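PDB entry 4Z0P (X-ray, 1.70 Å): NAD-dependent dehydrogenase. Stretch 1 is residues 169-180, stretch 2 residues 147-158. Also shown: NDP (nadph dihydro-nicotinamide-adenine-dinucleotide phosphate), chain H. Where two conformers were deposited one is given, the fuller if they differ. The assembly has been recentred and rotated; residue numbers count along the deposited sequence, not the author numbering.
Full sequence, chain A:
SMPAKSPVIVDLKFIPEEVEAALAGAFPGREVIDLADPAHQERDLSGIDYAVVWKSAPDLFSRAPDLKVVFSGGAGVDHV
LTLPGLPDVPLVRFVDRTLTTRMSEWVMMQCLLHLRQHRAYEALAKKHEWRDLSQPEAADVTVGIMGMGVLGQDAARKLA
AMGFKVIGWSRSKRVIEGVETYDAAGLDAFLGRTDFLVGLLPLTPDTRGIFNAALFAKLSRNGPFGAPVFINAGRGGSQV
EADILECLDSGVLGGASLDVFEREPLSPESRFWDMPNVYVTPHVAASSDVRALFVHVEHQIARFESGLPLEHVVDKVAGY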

ATOM      1  N   TRP A 169      -3.072   6.469 -19.908  1.00 22.43           N
ATOM      2  CA  TRP A 169      -2.827   7.341 -21.054  1.00 21.93           C
ATOM      3  C   TRP A 169      -1.407   7.160 -21.546  1.00 20.72           C
ATOM      4  O   TRP A 169      -0.469   7.039 -20.757  1.00 22.10           O
ATOM      5  CB  TRP A 169      -3.079   8.796 -20.665  1.00 24.35           C
ATOM      6  CG  TRP A 169      -2.800   9.791 -21.741  1.00 24.43           C
ATOM      7  CD1 TRP A 169      -3.669  10.224 -22.705  1.00 27.28           C
ATOM      8  CD2 TRP A 169      -1.570  10.500 -21.970  1.00 24.86           C
ATOM      9  NE1 TRP A 169      -3.061  11.165 -23.510  1.00 23.74           N
ATOM     10  CE2 TRP A 169      -1.768  11.333 -23.089  1.00 24.30           C
ATOM     11  CE3 TRP A 169      -0.320  10.505 -21.342  1.00 24.21           C
ATOM     12  CZ2 TRP A 169      -0.765  12.204 -23.572  1.00 26.10           C
ATOM     13  CZ3 TRP A 169       0.679  11.349 -21.832  1.00 27.68           C
ATOM     14  CH2 TRP A 169       0.454  12.180 -22.939  1.00 25.63           C
ATOM     15  N   SER A 170      -1.256   7.148 -22.872  1.00 23.44           N
ATOM     16  CA  SER A 170       0.078   7.167 -23.489  1.00 23.06           C
ATOM     17  C   SER A 170      -0.095   7.647 -24.908  1.00 26.67           C
ATOM     18  O   SER A 170      -1.214   7.966 -25.324  1.00 26.87           O
ATOM     19  CB  SER A 170       0.745   5.787 -23.409  1.00 26.89           C
ATOM     20  OG  SER A 170      -0.062   4.797 -24.027  1.00 33.72           O
ATOM     21  N   ARG A 171       0.991   7.697 -25.663  1.00 33.11           N
ATOM     22  CA  ARG A 171       0.910   8.277 -27.009  1.00 35.95           C
ATOM     23  C   ARG A 171       0.025   7.441 -27.909  1.00 40.56           C
ATOM     24  O   ARG A 171      -0.892   7.967 -28.556  1.00 39.78           O
ATOM     25  CB  ARG A 171       2.309   8.459 -27.594  1.00 42.64           C
ATOM     26  CG  ARG A 171       2.302   9.139 -28.958  1.00 59.77           C
ATOM     27  CD  ARG A 171       3.498  10.058 -29.149  1.00 75.79           C
ATOM     28  NE  ARG A 171       4.754   9.399 -28.811  1.00 60.10           N
ATOM     29  CZ  ARG A 171       5.933  10.014 -28.740  1.00 85.69           C
ATOM     30  NH1 ARG A 171       6.054  11.323 -28.993  1.00 60.62           N
ATOM     31  NH2 ARG A 171       7.009   9.306 -28.418  1.00 70.44           N
ATOM     32  N   SER A 172       0.311   6.146 -27.967  1.00 44.10           N
ATOM     33  CA  SER A 172      -0.562   5.201 -28.655  1.00 57.27           C
ATOM     34  C   SER A 172      -1.464   4.545 -27.619  1.00 54.37           C
ATOM     35  O   SER A 172      -1.115   4.471 -26.440  1.00 64.96           O
ATOM     36  CB  SER A 172       0.257   4.152 -29.423  1.00 66.35           C
ATOM     37  OG  SER A 172       1.313   3.619 -28.633  1.00 57.79           O
ATOM     38  N   LYS A 173      -2.626   4.076 -28.060  1.00 50.93           N
ATOM     39  CA  LYS A 173      -3.572   3.369 -27.188  1.00 79.22           C
ATOM     40  C   LYS A 173      -3.109   1.926 -26.946  1.00 73.24           C
ATOM     41  O   LYS A 173      -2.771   1.220 -27.887  1.00 59.53           O
ATOM     42  CB  LYS A 173      -4.975   3.370 -27.803  1.00 82.73           C
ATOM     43  CG  LYS A 173      -6.087   3.084 -26.807  1.00 61.75           C
ATOM     44  CD  LYS A 173      -7.464   3.366 -27.395  1.00 67.02           C
ATOM     45  CE  LYS A 173      -7.802   4.850 -27.381  1.00 90.37           C
ATOM     46  NZ  LYS A 173      -9.060   5.154 -28.119  1.00 86.63           N
ATOM     47  N   ARG A 174      -3.101   1.504 -25.683  1.00 69.30           N
ATOM     48  CA  ARG A 174      -2.663   0.162 -25.285  1.00 69.30           C
ATOM     49  C   ARG A 174      -3.876  -0.661 -24.864  1.00 64.08           C
ATOM     50  O   ARG A 174      -4.789  -0.133 -24.239  1.00 89.49           O
ATOM     51  CB  ARG A 174      -1.695   0.266 -24.103  1.00 77.85           C
ATOM     52  CG  ARG A 174      -0.402   1.028 -24.383  1.00 67.59           C
ATOM     53  CD  ARG A 174       0.698   0.145 -24.966  1.00 83.37           C
ATOM     54  NE  ARG A 174       2.029   0.706 -24.709  1.00 81.03           N
ATOM     55  CZ  ARG A 174       3.184   0.036 -24.800  1.00 71.80           C
ATOM     56  NH1 ARG A 174       4.334   0.662 -24.531  1.00 61.28           N
ATOM     57  NH2 ARG A 174       3.217  -1.254 -25.149  1.00113.19           N
ATOM     58  N   VAL A 175      -3.878  -1.951 -25.184  1.00 69.54           N
ATOM     59  CA  VAL A 175      -4.987  -2.852 -24.843  1.00 64.59           C
ATOM     60  C   VAL A 175      -4.652  -3.626 -23.562  1.00 71.38           C
ATOM     61  O   VAL A 175      -3.772  -4.476 -23.564  1.00 77.90           O
ATOM     62  CB  VAL A 175      -5.296  -3.824 -26.000  1.00 85.18           C
ATOM     63  CG1 VAL A 175      -6.516  -4.678 -25.676  1.00 89.45           C
ATOM     64  CG2 VAL A 175      -5.536  -3.049 -27.290  1.00 91.44           C
ATOM     65  N   ILE A 176      -5.356  -3.315 -22.471  1.00 72.35           N
ATOM     66  CA  ILE A 176      -5.073  -3.882 -21.148  1.00 72.40           C
ATOM     67  C   ILE A 176      -6.383  -4.276 -20.479  1.00 67.03           C
ATOM     68  O   ILE A 176      -7.246  -3.422 -20.279  1.00 69.18           O
ATOM     69  CB  ILE A 176      -4.349  -2.843 -20.261  1.00 75.33           C
ATOM     70  CG1 ILE A 176      -3.044  -2.406 -20.926  1.00 77.74           C
ATOM     71  CG2 ILE A 176      -4.057  -3.400 -18.866  1.00 79.69           C
ATOM     72  CD1 ILE A 176      -2.498  -1.125 -20.380  1.00 73.32           C
ATOM     73  N   GLU A 177      -6.521  -5.549 -20.110  1.00 75.15           N
ATOM     74  CA  GLU A 177      -7.764  -6.046 -19.520  1.00 81.50           C
ATOM     75  C   GLU A 177      -8.037  -5.329 -18.187  1.00 85.50           C
ATOM     76  O   GLU A 177      -7.126  -5.167 -17.367  1.00 74.24           O
ATOM     77  CB  GLU A 177      -7.716  -7.577 -19.338  1.00 99.70           C
ATOM     78  N   GLY A 178      -9.277  -4.861 -18.006  1.00 55.06           N
ATOM     79  CA  GLY A 178      -9.698  -4.189 -16.769  1.00 60.26           C
ATOM     80  C   GLY A 178      -9.235  -2.747 -16.590  1.00 55.67           C
ATOM     81  O   GLY A 178      -9.464  -2.149 -15.522  1.00 55.12           O
ATOM     82  N   VAL A 179      -8.585  -2.193 -17.621  1.00 45.33           N
ATOM     83  CA  VAL A 179      -8.037  -0.833 -17.593  1.00 39.19           C
ATOM     84  C   VAL A 179      -8.358  -0.144 -18.925  1.00 36.30           C
ATOM     85  O   VAL A 179      -7.786  -0.479 -19.954  1.00 39.15           O
ATOM     86  CB  VAL A 179      -6.506  -0.847 -17.388  1.00 39.41           C
ATOM     87  CG1 VAL A 179      -5.939   0.569 -17.452  1.00 34.57           C
ATOM     88  CG2 VAL A 179      -6.144  -1.494 -16.047  1.00 46.82           C
ATOM     89  N   GLU A 180      -9.256   0.835 -18.886  1.00 35.10           N
ATOM     90  CA  GLU A 180      -9.555   1.628 -20.063  1.00 31.03           C
ATOM     91  C   GLU A 180      -8.342   2.503 -20.336  1.00 31.41           C
ATOM     92  O   GLU A 180      -7.779   3.080 -19.400  1.00 27.73           O
ATOM     93  CB  GLU A 180     -10.736   2.557 -19.842  1.00 31.88           C
ATOM     94  CG  GLU A 180     -12.045   1.882 -19.488  1.00 54.84           C
ATOM     95  CD  GLU A 180     -13.016   2.889 -18.938  1.00 84.08           C
ATOM     96  OE1 GLU A 180     -13.413   3.767 -19.737  1.00 43.35           O
ATOM     97  OE2 GLU A 180     -13.319   2.846 -17.715  1.00 48.96           O
TER
HETATM   98  PA  NDP H 407       8.508   2.318 -21.119  1.00 22.22           P
HETATM   99  O1A NDP H 407       9.353   2.771 -22.299  1.00 23.33           O
HETATM  100  O2A NDP H 407       8.162   0.869 -21.035  1.00 20.98           O
HETATM  101  O5B NDP H 407       7.168   3.160 -21.185  1.00 22.21           O
HETATM  102  C5B NDP H 407       7.114   4.541 -21.474  1.00 22.18           C
HETATM  103  C4B NDP H 407       5.674   4.916 -21.692  1.00 20.95           C
HETATM  104  O4B NDP H 407       5.626   6.336 -21.813  1.00 22.00           O
HETATM  105  C3B NDP H 407       5.064   4.348 -22.972  1.00 26.81           C
HETATM  106  O3B NDP H 407       3.705   4.027 -22.697  1.00 25.11           O
HETATM  107  C2B NDP H 407       5.155   5.509 -23.939  1.00 21.31           C
HETATM  108  O2B NDP H 407       4.175   5.518 -24.958  1.00 25.18           O
HETATM  109  C1B NDP H 407       4.904   6.653 -22.991  1.00 22.35           C
HETATM  110  N9A NDP H 407       5.366   7.916 -23.591  1.00 22.60           N
HETATM  111  C8A NDP H 407       6.615   8.332 -23.882  1.00 23.91           C
HETATM  112  N7A NDP H 407       6.662   9.530 -24.418  1.00 24.20           N
HETATM  113  C5A NDP H 407       5.352   9.914 -24.477  1.00 21.99           C
HETATM  114  C6A NDP H 407       4.712  11.072 -24.961  1.00 27.11           C
HETATM  115  N6A NDP H 407       5.393  12.120 -25.481  1.00 25.74           N
HETATM  116  N1A NDP H 407       3.354  11.145 -24.877  1.00 26.72           N
HETATM  117  C2A NDP H 407       2.682  10.106 -24.360  1.00 29.50           C
HETATM  118  N3A NDP H 407       3.178   8.960 -23.882  1.00 22.91           N
HETATM  119  C4A NDP H 407       4.534   8.932 -23.961  1.00 21.86           C
HETATM  120  O3  NDP H 407       9.306   2.867 -19.826  1.00 20.43           O
HETATM  121  PN  NDP H 407       9.156   2.189 -18.359  1.00 21.03           P
HETATM  122  O1N NDP H 407       7.716   1.990 -18.026  1.00 21.42           O
HETATM  123  O2N NDP H 407      10.095   1.044 -18.222  1.00 19.75           O
HETATM  124  O5D NDP H 407       9.813   3.366 -17.511  1.00 20.48           O
HETATM  125  C5D NDP H 407       9.182   4.631 -17.482  1.00 19.33           C
HETATM  126  C4D NDP H 407      10.079   5.663 -16.814  1.00 20.88           C
HETATM  127  O4D NDP H 407      10.073   5.487 -15.396  1.00 20.78           O
HETATM  128  C3D NDP H 407      11.562   5.604 -17.153  1.00 21.22           C
HETATM  129  O3D NDP H 407      11.821   6.230 -18.426  1.00 21.88           O
HETATM  130  C2D NDP H 407      12.255   6.322 -16.013  1.00 19.17           C
HETATM  131  O2D NDP H 407      12.397   7.723 -16.310  1.00 21.64           O
HETATM  132  C1D NDP H 407      11.216   6.147 -14.876  1.00 19.03           C
HETATM  133  N1N NDP H 407      11.738   5.376 -13.745  1.00 18.19           N
HETATM  134  C2N NDP H 407      11.869   5.954 -12.487  1.00 19.14           C
HETATM  135  C3N NDP H 407      12.333   5.249 -11.417  1.00 19.34           C
HETATM  136  C7N NDP H 407      12.342   5.793 -10.020  1.00 19.89           C
HETATM  137  O7N NDP H 407      13.029   5.196  -9.167  1.00 21.15           O
HETATM  138  N7N NDP H 407      11.657   6.878  -9.728  1.00 18.97           N
HETATM  139  C4N NDP H 407      12.771   3.845 -11.610  1.00 21.07           C
HETATM  140  C5N NDP H 407      12.615   3.316 -12.987  1.00 19.76           C
HETATM  141  C6N NDP H 407      12.108   4.042 -13.966  1.00 19.04           C
HETATM  142  P2B NDP H 407       4.255   4.497 -26.200  1.00 37.25           P
HETATM  143  O1X NDP H 407       3.889   3.165 -25.597  1.00 63.70           O
HETATM  144  O2X NDP H 407       3.186   5.051 -27.124  1.00 36.38           O
HETATM  145  O3X NDP H 407       5.637   4.569 -26.734  1.00 31.15           O
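Stretch 2, residues 147-158: GMGVLGQDAARK

Stretch 2 begins as a glycine-rich loop, Gly147 to Gly149, and turns into a helix at Val150, with Gly149 at the N-cap position; the helix runs through Lys158 and beyond. Stretch 1 follows it in the same direction: Ser170 lies nearest Gly147 (CA to CA 5.1 Å), Ile176 nearest Gln153 (7.7 Å) and Val179 nearest Ala156 (7.1 Å). The spacing is wider along the helix, where the contacts are between side chains; the two stretches together bury 483 Å².

One hydrogen bond joins them directly, from Gly147 N to Trp169 O (2.8 Å, nearly linear). At the backbone angles of Gly147 (phi 107°, psi 105°) a CB would be jammed against the preceding carbonyl. Arg174 NE lies 3.2 Å from Met148 O, but the angle is too poor for a hydrogen bond; that carbonyl instead accepts Gln153 NE2 at 2.8 Å, and Gln153 NE2 and Met148 O both lie over one face of the Arg174 guanidinium.

Apolar packing begins in the loop, at Met148, and extends along the helix. Met148, with 90 Å² covered, meets Ile176 through SD and CD1 at 3.5 Å, while Ile176 CD1 also rests 3.7 Å from Gln153 CG. Farther on, Val179 CG2 touches Ala156 CB at 4.0 Å. Between these contacts, a type II turn from Ile176 to Val179 carries Gly178 clear of the helix.

The cofactor links both stretches. Successive helix-start amides bind its diphosphate, Val150 N to NDP O2A and Leu151 N to NDP O1N, each at 2.9 Å. A CB on Gly149 would clash with NDP O5B. From stretch 1, Ser172 grips the 2'-phosphate through N (3.2 Å) and OG (2.8 Å), both to NDP O2X, and Arg174 NH1 adds a weak hydrogen bond to NDP O1X (2.8 Å).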

ATOM      1  N   GLY A 147       1.696   7.166 -18.934  1.00 21.81           N
ATOM      2  CA  GLY A 147       2.788   6.237 -19.242  1.00 22.89           C
ATOM      3  C   GLY A 147       2.322   4.816 -19.044  1.00 22.69           C
ATOM      4  O   GLY A 147       2.157   4.379 -17.910  1.00 26.10           O
ATOM      5  N   MET A 148       2.073   4.109 -20.138  1.00 21.51           N
ATOM      6  CA  MET A 148       1.506   2.753 -20.144  0.50 23.52           C
ATOM      7  C   MET A 148       2.532   1.759 -20.672  1.00 23.40           C
ATOM      8  O   MET A 148       2.223   0.928 -21.532  1.00 23.93           O
ATOM      9  CB  MET A 148       0.263   2.713 -21.043  0.50 24.28           C
ATOM     10  CG  MET A 148      -0.986   3.279 -20.408  0.50 28.81           C
ATOM     11  SD  MET A 148      -1.656   2.106 -19.221  0.50 27.23           S
ATOM     12  CE  MET A 148      -1.020   2.752 -17.680  0.50 18.24           C
ATOM     13  N   GLY A 149       3.753   1.863 -20.176  1.00 22.62           N
ATOM     14  CA  GLY A 149       4.818   0.983 -20.577  1.00 24.87           C
ATOM     15  C   GLY A 149       4.989  -0.143 -19.582  1.00 23.57           C
ATOM     16  O   GLY A 149       4.027  -0.577 -18.932  1.00 20.86           O
ATOM     17  N   VAL A 150       6.224  -0.604 -19.433  1.00 20.28           N
ATOM     18  CA  VAL A 150       6.496  -1.712 -18.514  1.00 21.58           C
ATOM     19  C   VAL A 150       5.986  -1.373 -17.112  1.00 22.33           C
ATOM     20  O   VAL A 150       5.252  -2.162 -16.486  1.00 22.65           O
ATOM     21  CB  VAL A 150       8.000  -2.054 -18.487  1.00 21.21           C
ATOM     22  CG1 VAL A 150       8.313  -3.100 -17.428  1.00 22.49           C
ATOM     23  CG2 VAL A 150       8.434  -2.602 -19.844  1.00 24.92           C
ATOM     24  N   LEU A 151       6.336  -0.185 -16.624  1.00 19.03           N
ATOM     25  CA  LEU A 151       5.999   0.180 -15.238  1.00 20.35           C
ATOM     26  C   LEU A 151       4.535   0.571 -15.101  1.00 19.76           C
ATOM     27  O   LEU A 151       3.836   0.099 -14.191  1.00 20.98           O
ATOM     28  CB  LEU A 151       6.947   1.281 -14.739  1.00 19.61           C
ATOM     29  CG  LEU A 151       8.426   0.904 -14.741  1.00 21.26           C
ATOM     30  CD1 LEU A 151       9.305   2.038 -14.194  1.00 21.46           C
ATOM     31  CD2 LEU A 151       8.715  -0.405 -14.022  1.00 21.25           C
ATOM     32  N   GLY A 152       4.048   1.399 -16.017  1.00 19.34           N
ATOM     33  CA  GLY A 152       2.650   1.819 -15.984  1.00 22.51           C
ATOM     34  C   GLY A 152       1.661   0.669 -16.056  1.00 21.37           C
ATOM     35  O   GLY A 152       0.666   0.634 -15.314  1.00 20.76           O
ATOM     36  N   GLN A 153       1.940  -0.299 -16.919  1.00 20.94           N
ATOM     37  CA  GLN A 153       1.011  -1.440 -17.036  1.00 22.17           C
ATOM     38  C   GLN A 153       0.953  -2.293 -15.768  1.00 24.16           C
ATOM     39  O   GLN A 153      -0.127  -2.704 -15.326  1.00 22.24           O
ATOM     40  CB  GLN A 153       1.312  -2.306 -18.234  1.00 23.76           C
ATOM     41  CG  GLN A 153       1.088  -1.553 -19.528  1.00 26.43           C
ATOM     42  CD  GLN A 153       1.327  -2.425 -20.728  1.00 50.17           C
ATOM     43  OE1 GLN A 153       1.012  -3.605 -20.700  1.00 37.62           O
ATOM     44  NE2 GLN A 153       1.880  -1.853 -21.785  1.00 39.29           N
ATOM     45  N   ASP A 154       2.106  -2.584 -15.187  1.00 21.47           N
ATOM     46  CA  ASP A 154       2.141  -3.398 -13.989  1.00 21.64           C
ATOM     47  C   ASP A 154       1.447  -2.682 -12.841  1.00 21.62           C
ATOM     48  O   ASP A 154       0.671  -3.308 -12.108  1.00 20.99           O
ATOM     49  CB  ASP A 154       3.579  -3.776 -13.596  1.00 20.41           C
ATOM     50  CG  ASP A 154       3.617  -4.858 -12.544  1.00 23.36           C
ATOM     51  OD1 ASP A 154       3.244  -5.979 -12.914  1.00 23.69           O
ATOM     52  OD2 ASP A 154       4.014  -4.622 -11.371  1.00 22.08           O
ATOM     53  N   ALA A 155       1.723  -1.384 -12.668  1.00 19.55           N
ATOM     54  CA  ALA A 155       1.080  -0.611 -11.617  1.00 20.74           C
ATOM     55  C   ALA A 155      -0.437  -0.574 -11.836  1.00 23.76           C
ATOM     56  O   ALA A 155      -1.203  -0.748 -10.878  1.00 21.80           O
ATOM     57  CB  ALA A 155       1.654   0.795 -11.535  1.00 20.08           C
ATOM     58  N   ALA A 156      -0.873  -0.362 -13.076  1.00 19.84           N
ATOM     59  CA  ALA A 156      -2.327  -0.319 -13.367  1.00 21.78           C
ATOM     60  C   ALA A 156      -3.014  -1.624 -12.952  1.00 21.17           C
ATOM     61  O   ALA A 156      -4.073  -1.601 -12.321  1.00 22.68           O
ATOM     62  CB  ALA A 156      -2.569  -0.064 -14.847  1.00 24.32           C
ATOM     63  N   ARG A 157      -2.418  -2.761 -13.329  1.00 22.15           N
ATOM     64  CA  ARG A 157      -3.036  -4.060 -13.037  1.00 22.36           C
ATOM     65  C   ARG A 157      -3.124  -4.275 -11.532  1.00 23.37           C
ATOM     66  O   ARG A 157      -4.153  -4.732 -11.008  1.00 22.44           O
ATOM     67  CB  ARG A 157      -2.271  -5.204 -13.688  1.00 25.42           C
ATOM     68  CG  ARG A 157      -2.332  -5.264 -15.208  1.00 35.26           C
ATOM     69  CD  ARG A 157      -1.581  -6.494 -15.750  1.00 42.72           C
ATOM     70  NE  ARG A 157      -0.134  -6.532 -15.397  1.00 59.49           N
ATOM     71  CZ  ARG A 157       0.891  -6.175 -16.191  1.00 94.72           C
ATOM     72  NH1 ARG A 157       0.688  -5.738 -17.425  1.00 52.42           N
ATOM     73  NH2 ARG A 157       2.154  -6.257 -15.751  1.00 56.15           N
ATOM     74  N   LYS A 158      -2.035  -3.945 -10.827  1.00 20.65           N
ATOM     75  CA  LYS A 158      -2.023  -4.125  -9.380  1.00 21.50           C
ATOM     76  C   LYS A 158      -2.987  -3.213  -8.642  1.00 21.89           C
ATOM     77  O   LYS A 158      -3.656  -3.648  -7.713  1.00 19.13           O
ATOM     78  CB  LYS A 158      -0.601  -4.044  -8.841  1.00 19.46           C
ATOM     79  CG  LYS A 158       0.168  -5.317  -9.178  1.00 20.44           C
ATOM     80  CD  LYS A 158       1.640  -5.210  -9.007  1.00 23.36           C
ATOM     81  CE  LYS A 158       2.349  -6.533  -9.171  1.00 23.79           C
ATOM     82  NZ  LYS A 158       3.807  -6.393  -9.162  1.00 24.80           N
TER